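Local coordinates for protein cruciferin (Brassica napus, PDB 3KGL) that probably serves as a seed storage protein, a nutrient reservoir of the 11S globulin family that is assembled from two-cupin subunits, at residues Q1-C7 with L38-G42; W31-A35 with D189-R193; F61-K65 with Q185-D189. One frame throughout, in Å; residues are numbered along the deposited sequence.

Contact 1: Q1-C7 with L38-G42; sequences QQFPNEC and LRCSG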
loop_
_atom_site.group_PDB
_atom_site.type_symbol
_atom_site.label_atom_id
_atom_site.label_comp_id
_atom_site.label_asym_id
_atom_site.label_seq_id
_atom_site.Cartn_x
_atom_site.Cartn_y
_atom_site.Cartn_z
ATOM N N GLN A 1 0.027 -14.984 -17.460
ATOM C CA GLN A 1 0.974 -13.983 -17.955
ATOM C C GLN A 1 1.836 -13.371 -16.847
ATOM O O GLN A 1 2.129 -14.032 -15.844
ATOM C CB GLN A 1 0.248 -12.869 -18.708
ATOM C CG GLN A 1 -0.389 -13.291 -20.015
ATOM C CD GLN A 1 -0.897 -12.100 -20.807
ATOM O OE1 GLN A 1 -0.344 -10.997 -20.720
ATOM N NE2 GLN A 1 -1.954 -12.316 -21.584
ATOM N N GLN A 2 2.238 -12.107 -17.034
ATOM C CA GLN A 2 3.141 -11.421 -16.093
ATOM C C GLN A 2 2.923 -9.896 -15.925
ATOM O O GLN A 2 2.395 -9.224 -16.827
ATOM C CB GLN A 2 4.604 -11.697 -16.462
ATOM C CG GLN A 2 4.919 -13.165 -16.667
ATOM C CD GLN A 2 6.399 -13.430 -16.767
ATOM O OE1 GLN A 2 6.829 -14.330 -17.487
ATOM N NE2 GLN A 2 7.194 -12.644 -16.043
ATOM N N PHE A 3 3.365 -9.380 -14.767
ATOM C CA PHE A 3 3.173 -7.981 -14.325
ATOM C C PHE A 3 3.459 -6.936 -15.391
ATOM O O PHE A 3 4.526 -6.941 -16.003
ATOM C CB PHE A 3 4.016 -7.682 -13.080
ATOM C CG PHE A 3 5.424 -8.238 -13.148
ATOM C CD1 PHE A 3 5.706 -9.515 -12.678
ATOM C CD2 PHE A 3 6.466 -7.479 -13.681
ATOM C CE1 PHE A 3 6.992 -10.022 -12.743
ATOM C CE2 PHE A 3 7.760 -7.983 -13.747
ATOM C CZ PHE A 3 8.020 -9.252 -13.279
ATOM N N PRO A 4 2.519 -6.000 -15.579
ATOM C CA PRO A 4 1.368 -5.797 -14.704
ATOM C C PRO A 4 0.101 -6.463 -15.241
ATOM O O PRO A 4 -0.995 -5.996 -14.945
ATOM C CB PRO A 4 1.194 -4.298 -14.795
ATOM C CG PRO A 4 1.398 -4.060 -16.300
ATOM C CD PRO A 4 2.437 -5.101 -16.745
ATOM N N ASN A 5 0.244 -7.515 -16.039
ATOM C CA ASN A 5 -0.908 -8.316 -16.435
ATOM C C ASN A 5 -0.866 -9.678 -15.746
ATOM O O ASN A 5 -1.166 -10.704 -16.342
ATOM C CB ASN A 5 -0.984 -8.434 -17.951
ATOM C CG ASN A 5 -1.157 -7.086 -18.619
ATOM O OD1 ASN A 5 -0.254 -6.247 -18.599
ATOM N ND2 ASN A 5 -2.324 -6.865 -19.205
ATOM N N GLU A 6 -0.479 -9.649 -14.472
ATOM C CA GLU A 6 -0.313 -10.831 -13.632
ATOM C C GLU A 6 -1.634 -11.557 -13.423
ATOM O O GLU A 6 -1.656 -12.670 -12.896
ATOM C CB GLU A 6 0.303 -10.432 -12.273
ATOM C CG GLU A 6 0.114 -8.941 -11.910
ATOM C CD GLU A 6 0.390 -8.610 -10.442
ATOM O OE1 GLU A 6 1.208 -7.696 -10.178
ATOM O OE2 GLU A 6 -0.216 -9.250 -9.550
ATOM N N CYS A 7 -2.731 -10.923 -13.842
ATOM C CA CYS A 7 -4.067 -11.493 -13.647
ATOM C C CYS A 7 -4.871 -11.803 -14.921
ATOM O O CYS A 7 -6.072 -12.087 -14.847
ATOM C CB CYS A 7 -4.876 -10.628 -12.690
ATOM S SG CYS A 7 -4.296 -10.793 -11.013
ATOM N N LEU A 38 -0.682 -18.060 -8.696
ATOM C CA LEU A 38 -0.370 -17.639 -7.328
ATOM C C LEU A 38 0.137 -16.204 -7.265
ATOM O O LEU A 38 -0.131 -15.494 -6.297
ATOM C CB LEU A 38 0.622 -18.589 -6.648
ATOM C CG LEU A 38 -0.009 -19.718 -5.834
ATOM C CD1 LEU A 38 1.006 -20.315 -4.886
ATOM C CD2 LEU A 38 -1.196 -19.195 -5.057
ATOM N N ARG A 39 0.866 -15.791 -8.299
ATOM C CA ARG A 39 1.417 -14.440 -8.388
ATOM C C ARG A 39 0.315 -13.377 -8.401
ATOM O O ARG A 39 0.417 -12.362 -7.715
ATOM C CB ARG A 39 2.330 -14.321 -9.612
ATOM C CG ARG A 39 2.855 -12.929 -9.926
ATOM C CD ARG A 39 4.133 -13.008 -10.769
ATOM N NE ARG A 39 3.907 -13.687 -12.043
ATOM C CZ ARG A 39 4.843 -14.333 -12.737
ATOM N NH1 ARG A 39 6.091 -14.404 -12.279
ATOM N NH2 ARG A 39 4.522 -14.920 -13.887
ATOM N N CYS A 40 -0.741 -13.627 -9.164
ATOM C CA CYS A 40 -1.921 -12.771 -9.163
ATOM C C CYS A 40 -2.468 -12.538 -7.756
ATOM O O CYS A 40 -2.617 -11.398 -7.326
ATOM C CB CYS A 40 -3.014 -13.366 -10.066
ATOM S SG CYS A 40 -4.657 -12.543 -10.024
ATOM N N SER A 41 -2.777 -13.617 -7.046
ATOM C CA SER A 41 -3.344 -13.515 -5.704
ATOM C C SER A 41 -2.404 -12.826 -4.727
ATOM O O SER A 41 -2.799 -12.459 -3.628
ATOM C CB SER A 41 -3.737 -14.898 -5.180
ATOM O OG SER A 41 -5.079 -15.199 -5.533
ATOM N N GLY A 42 -1.154 -12.660 -5.132
ATOM C CA GLY A 42 -0.169 -11.993 -4.310
ATOM C C GLY A 42 0.170 -12.692 -3.008
ATOM O O GLY A 42 0.438 -12.031 -2.007
#
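An intrachain disulfide ties the N-terminal loop of this 11S globulin to helix 36-41 of the N-terminal cupin domain. The chain starts at the surface with Gln1, whose carbonyl O accepts a hydrogen bond from Arg39 NH2 (3.2 Å). At Gln2 the side chain lies along the same guanidinium, with CB over one face and CG 3.3 Å from Arg39 NH2. Phe3 adds an edge contact, its CD1 4.3 Å from Arg39 CD, so the long Arg39 side chain, extended at chi1 and chi2, runs out from the helix to meet three successive residues. A cis peptide before Pro4 then reverses the chain: Asn5 N bonds back to Gln2 O (2.9 Å), closing a type VI beta turn. Pro4 itself packs on Arg190 of the second subunit, while the Phe3 ring touches Pro4 of the third. Glu6 points toward the helix, its CA 5.1 Å from that of Cys40, the nearest CA pair. Glu6 CB lies 4.3 Å from Arg39 CG, and Glu6 O is 3.2 Å from Cys40 CB; Glu6 OE2 and Arg39 O, both acceptors, share a weak partner in the Arg190 guanidinium of the same chain. Cys7 ends the segment, its backbone N held by Asp189 of the second subunit. Just beyond the bridged cysteine, the helix ends in a Schellman motif at Gly42, which leaves helical geometry with positive phi; its N bonds back to Arg39 O (3.0 Å). The covalent link itself, Cys7 SG to Cys40 SG, is 2.0 Å long with a right-handed chi3 of 104°.

Contact 2: W31-A35 with D189-R193; sequences WDHHA and DRNPR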
loop_
_atom_site.group_PDB
_atom_site.type_symbol
_atom_site.label_atom_id
_atom_site.label_comp_id
_atom_site.label_asym_id
_atom_site.label_seq_id
_atom_site.Cartn_x
_atom_site.Cartn_y
_atom_site.Cartn_z
ATOM N N TRP A 31 4.844 -24.058 -1.678
ATOM C CA TRP A 31 4.205 -23.779 -2.966
ATOM C C TRP A 31 4.967 -22.747 -3.770
ATOM O O TRP A 31 5.702 -21.933 -3.221
ATOM C CB TRP A 31 2.784 -23.280 -2.756
ATOM C CG TRP A 31 1.746 -24.356 -2.813
ATOM C CD1 TRP A 31 1.008 -24.708 -3.893
ATOM C CD2 TRP A 31 1.323 -25.215 -1.745
ATOM N NE1 TRP A 31 0.152 -25.730 -3.576
ATOM C CE2 TRP A 31 0.328 -26.063 -2.264
ATOM C CE3 TRP A 31 1.691 -25.353 -0.408
ATOM C CZ2 TRP A 31 -0.301 -27.027 -1.500
ATOM C CZ3 TRP A 31 1.064 -26.319 0.353
ATOM C CH2 TRP A 31 0.077 -27.139 -0.193
ATOM N N ASP A 32 4.770 -22.768 -5.082
ATOM C CA ASP A 32 5.460 -21.832 -5.950
ATOM C C ASP A 32 4.686 -20.520 -6.164
ATOM O O ASP A 32 3.595 -20.504 -6.748
ATOM C CB ASP A 32 5.747 -22.480 -7.292
ATOM C CG ASP A 32 6.698 -21.668 -8.125
ATOM O OD1 ASP A 32 7.361 -20.769 -7.560
ATOM O OD2 ASP A 32 6.789 -21.927 -9.337
ATOM N N HIS A 33 5.263 -19.413 -5.711
ATOM C CA HIS A 33 4.594 -18.129 -5.842
ATOM C C HIS A 33 4.849 -17.499 -7.207
ATOM O O HIS A 33 4.236 -16.486 -7.538
ATOM C CB HIS A 33 5.025 -17.187 -4.718
ATOM C CG HIS A 33 6.500 -17.181 -4.479
ATOM N ND1 HIS A 33 7.133 -18.147 -3.725
ATOM C CD2 HIS A 33 7.468 -16.333 -4.903
ATOM C CE1 HIS A 33 8.431 -17.889 -3.694
ATOM N NE2 HIS A 33 8.661 -16.796 -4.400
ATOM N N HIS A 34 5.755 -18.096 -7.984
ATOM C CA HIS A 34 6.028 -17.663 -9.359
ATOM C C HIS A 34 5.027 -18.255 -10.353
ATOM O O HIS A 34 5.066 -17.952 -11.544
ATOM C CB HIS A 34 7.432 -18.065 -9.810
ATOM C CG HIS A 34 8.528 -17.501 -8.969
ATOM N ND1 HIS A 34 9.377 -18.296 -8.232
ATOM C CD2 HIS A 34 8.929 -16.225 -8.762
ATOM C CE1 HIS A 34 10.253 -17.533 -7.602
ATOM N NE2 HIS A 34 10.002 -16.271 -7.905
ATOM N N ALA A 35 4.160 -19.133 -9.873
ATOM C CA ALA A 35 3.073 -19.610 -10.698
ATOM C C ALA A 35 2.191 -18.408 -11.035
ATOM O O ALA A 35 1.829 -17.635 -10.146
ATOM C CB ALA A 35 2.274 -20.675 -9.956
ATOM N N ASP A 189 9.977 -8.159 -0.345
ATOM C CA ASP A 189 10.041 -8.781 -1.669
ATOM C C ASP A 189 8.864 -9.617 -2.056
ATOM O O ASP A 189 8.102 -10.065 -1.208
ATOM C CB ASP A 189 11.200 -9.759 -1.681
ATOM C CG ASP A 189 12.274 -9.320 -2.563
ATOM O OD1 ASP A 189 12.095 -8.248 -3.179
ATOM O OD2 ASP A 189 13.277 -10.036 -2.637
ATOM N N ARG A 190 8.786 -9.922 -3.343
ATOM C CA ARG A 190 7.765 -10.837 -3.838
ATOM C C ARG A 190 8.005 -12.318 -3.486
ATOM O O ARG A 190 7.320 -13.184 -4.008
ATOM C CB ARG A 190 7.606 -10.676 -5.340
ATOM C CG ARG A 190 6.206 -10.942 -5.821
ATOM C CD ARG A 190 5.261 -9.840 -5.392
ATOM N NE ARG A 190 3.961 -10.009 -6.037
ATOM C CZ ARG A 190 2.962 -9.146 -5.930
ATOM N NH1 ARG A 190 3.122 -8.043 -5.199
ATOM N NH2 ARG A 190 1.812 -9.387 -6.554
ATOM N N ASN A 191 8.963 -12.602 -2.610
ATOM C CA ASN A 191 9.146 -13.948 -2.051
ATOM C C ASN A 191 8.800 -14.029 -0.563
ATOM O O ASN A 191 8.839 -13.017 0.151
ATOM C CB ASN A 191 10.576 -14.472 -2.233
ATOM C CG ASN A 191 11.173 -14.107 -3.557
ATOM O OD1 ASN A 191 11.219 -14.924 -4.491
ATOM N ND2 ASN A 191 11.649 -12.879 -3.655
ATOM N N PRO A 192 8.455 -15.240 -0.091
ATOM C CA PRO A 192 8.286 -15.463 1.339
ATOM C C PRO A 192 9.670 -15.622 1.918
ATOM O O PRO A 192 10.507 -16.248 1.298
ATOM C CB PRO A 192 7.543 -16.797 1.384
ATOM C CG PRO A 192 7.966 -17.475 0.170
ATOM C CD PRO A 192 8.011 -16.411 -0.860
ATOM N N ARG A 193 9.935 -15.033 3.071
ATOM C CA ARG A 193 11.269 -15.137 3.622
ATOM C C ARG A 193 11.257 -15.541 5.072
ATOM O O ARG A 193 10.950 -14.740 5.949
ATOM C CB ARG A 193 12.051 -13.851 3.424
ATOM C CG ARG A 193 12.332 -13.559 1.979
ATOM C CD ARG A 193 13.499 -12.629 1.851
ATOM N NE ARG A 193 13.640 -12.102 0.502
ATOM C CZ ARG A 193 14.599 -12.461 -0.334
ATOM N NH1 ARG A 193 15.501 -13.357 0.027
ATOM N NH2 ARG A 193 14.658 -11.927 -1.536
#
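Only one hydrogen bond joins the two loops: His33 NE2 donates to Asn191 OD1 at 3.2 Å, nearly straight at 161°, with the acceptor lying at the ring edge. The other end of that amide faces away from His33, toward Asn5 of the third subunit. The imidazole of His34 also approaches, but its NE2 is 3.9 Å from Asn191 OD1, too far for a bond. Apolar contact comes from Pro192, which covers a face of His33 in a CH-pi interaction: Pro192 CD sits 3.5 Å from the centroid of the His33 ring, 24° off its normal. His33 CD2 further lies 3.3 Å from Arg190 O, so three consecutive residues touch the buried ring, and both it and Pro192 rest on Ser44 of strand 43-50. Internal bonds shape each loop. Asp32 OD1 accepts from His34 N (3.1 Å), an Asx turn within the type I beta turn that runs from Asp32 to Ala35, the N-cap of helix 36-41. Across the other loop, Arg193 NH2 forms a salt bridge to Asp189 OD2 (2.6 Å), and Arg193 is also bridged to Asp362 of the third subunit. Two irregular connections thus meet over a strand of the N-terminal cupin beta-barrel, at the edge where 11S globulin subunits join into a trimer.

Contact 3: F61-K65 with Q185-D189; sequences FSTAK and QNQLD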
loop_
_atom_site.group_PDB
_atom_site.type_symbol
_atom_site.label_atom_id
_atom_site.label_comp_id
_atom_site.label_asym_id
_atom_site.label_seq_id
_atom_site.Cartn_x
_atom_site.Cartn_y
_atom_site.Cartn_z
ATOM N N PHE A 61 8.971 -14.146 10.019
ATOM C CA PHE A 61 8.751 -13.807 8.624
ATOM C C PHE A 61 8.665 -12.310 8.391
ATOM O O PHE A 61 8.492 -11.541 9.334
ATOM C CB PHE A 61 7.481 -14.492 8.129
ATOM C CG PHE A 61 7.582 -15.978 8.130
ATOM C CD1 PHE A 61 7.916 -16.661 6.971
ATOM C CD2 PHE A 61 7.385 -16.694 9.303
ATOM C CE1 PHE A 61 8.032 -18.041 6.973
ATOM C CE2 PHE A 61 7.500 -18.071 9.318
ATOM C CZ PHE A 61 7.825 -18.751 8.146
ATOM N N SER A 62 8.789 -11.916 7.125
ATOM C CA SER A 62 8.764 -10.510 6.724
ATOM C C SER A 62 7.362 -10.081 6.269
ATOM O O SER A 62 7.141 -8.932 5.880
ATOM C CB SER A 62 9.790 -10.261 5.615
ATOM O OG SER A 62 9.510 -11.046 4.460
ATOM N N THR A 63 6.423 -11.018 6.322
ATOM C CA THR A 63 5.057 -10.767 5.899
ATOM C C THR A 63 4.098 -11.315 6.932
ATOM O O THR A 63 4.481 -12.105 7.792
ATOM C CB THR A 63 4.745 -11.515 4.620
ATOM O OG1 THR A 63 4.724 -12.922 4.903
ATOM C CG2 THR A 63 5.784 -11.214 3.561
ATOM N N ALA A 64 2.842 -10.906 6.834
ATOM C CA ALA A 64 1.802 -11.478 7.671
ATOM C C ALA A 64 1.701 -12.994 7.453
ATOM O O ALA A 64 2.036 -13.513 6.397
ATOM C CB ALA A 64 0.488 -10.815 7.370
ATOM N N LYS A 65 1.237 -13.698 8.468
ATOM C CA LYS A 65 1.165 -15.141 8.421
ATOM C C LYS A 65 -0.150 -15.516 9.055
ATOM O O LYS A 65 -0.482 -15.051 10.143
ATOM C CB LYS A 65 2.319 -15.744 9.232
ATOM C CG LYS A 65 2.748 -17.140 8.800
ATOM C CD LYS A 65 3.979 -17.640 9.571
ATOM C CE LYS A 65 3.599 -18.554 10.738
ATOM N NZ LYS A 65 4.469 -19.784 10.846
ATOM N N GLN A 185 2.797 -4.530 4.610
ATOM C CA GLN A 185 3.650 -4.900 5.749
ATOM C C GLN A 185 4.950 -5.626 5.398
ATOM O O GLN A 185 5.909 -5.607 6.171
ATOM C CB GLN A 185 2.871 -5.758 6.728
ATOM C CG GLN A 185 1.417 -5.504 6.650
ATOM C CD GLN A 185 0.677 -6.458 7.499
ATOM O OE1 GLN A 185 0.802 -6.426 8.728
ATOM N NE2 GLN A 185 -0.088 -7.353 6.860
ATOM N N ASN A 186 4.970 -6.297 4.257
ATOM C CA ASN A 186 6.192 -6.881 3.755
ATOM C C ASN A 186 7.024 -5.759 3.166
ATOM O O ASN A 186 6.660 -5.174 2.152
ATOM C CB ASN A 186 5.852 -7.912 2.682
ATOM C CG ASN A 186 7.077 -8.517 2.030
ATOM O OD1 ASN A 186 8.135 -8.645 2.635
ATOM N ND2 ASN A 186 6.928 -8.905 0.794
ATOM N N GLN A 187 8.134 -5.445 3.815
ATOM C CA GLN A 187 8.958 -4.319 3.413
ATOM C C GLN A 187 9.969 -4.812 2.412
ATOM O O GLN A 187 10.755 -4.046 1.857
ATOM C CB GLN A 187 9.686 -3.747 4.628
ATOM C CG GLN A 187 9.687 -2.229 4.682
ATOM C CD GLN A 187 8.307 -1.661 4.917
ATOM O OE1 GLN A 187 7.315 -2.270 4.553
ATOM N NE2 GLN A 187 8.238 -0.502 5.541
ATOM N N LEU A 188 9.940 -6.112 2.175
ATOM C CA LEU A 188 10.959 -6.726 1.351
ATOM C C LEU A 188 10.519 -6.973 -0.086
ATOM O O LEU A 188 10.645 -6.093 -0.927
ATOM C CB LEU A 188 11.497 -8.005 2.017
ATOM C CG LEU A 188 12.699 -7.874 2.960
ATOM C CD1 LEU A 188 12.645 -6.618 3.772
ATOM C CD2 LEU A 188 12.828 -9.096 3.865
ATOM N N ASP A 189 9.977 -8.159 -0.345
ATOM C CA ASP A 189 10.041 -8.781 -1.669
ATOM C C ASP A 189 8.864 -9.617 -2.056
ATOM O O ASP A 189 8.102 -10.065 -1.208
ATOM C CB ASP A 189 11.200 -9.759 -1.681
ATOM C CG ASP A 189 12.274 -9.320 -2.563
ATOM O OD1 ASP A 189 12.095 -8.248 -3.179
ATOM O OD2 ASP A 189 13.277 -10.036 -2.637
#
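Asn186 sets the shape of this buried loop pair. With chi1 near t, its amide folds back over its own segment: OD1 accepts from Leu188 N (3.1 Å), an Asx turn, while ND2 donates to Asp189 O (2.6 Å) and to Leu181 O. The same OD1 takes a weak bond from Ser62 OG (3.3 Å), which the p rotamer of Ser62 makes possible. Beneath the side chains, Asn186 CA approaches Ser62 O at 3.1 Å in a CA-H...O contact with an angle of 154°. The touching parts (62-64 and 185-188) run roughly antiparallel, 149° apart, yet no main-chain N-H...O bond crosses. Thr63 is also in p; this turns OG1 onto Ala64 O (3.1 Å) and brings its CG2 within 3.4 Å of Asn186 CG. Leu188 points toward the partner and packs its CD2 on Ser62 CB (3.7 Å). Gln185, with chi1 between wells at -26° and chi2 extended, sends its amide alongside Ala64: NE2 lies 3.5 Å from Ala64 CB and finds its hydrogen bond at Ser183 OG. Gln187 turns outward instead, bonding Thr402 of the third subunit, whose Gln382 packs against Ser62, Asn186 and Leu188. Residues 61-65 lead from strand 54-61 into strand 65-71, and residues 185-189 lie between strand 173-180 and strand 194-196; each connection passes from one sheet to the other, as expected for the two-sheet beta-barrel of a cupin domain.

How the contacts relate
Contact 1 is the most exposed of the three, whereas contacts 2 and 3 are buried, partly against the third subunit. The chemistry shifts accordingly: a covalent cross-link and an arginine reaching along the N-terminal segment in contact 1, a ring gripped by an amide and a proline in contact 2, and a weak Ser-Asn hydrogen bond, a CA-H...O contact and van der Waals packing in contact 3. Contacts 2 and 3 each hold an Asx turn, share Asp189 and use the connection between strands 173-180 and 194-196; helix 36-41 follows one segment of contact 2 and supplies one of contact 1. Contacts 1 and 2 touch where Leu38 and Arg39 meet Asp32 and His33, and through Arg190.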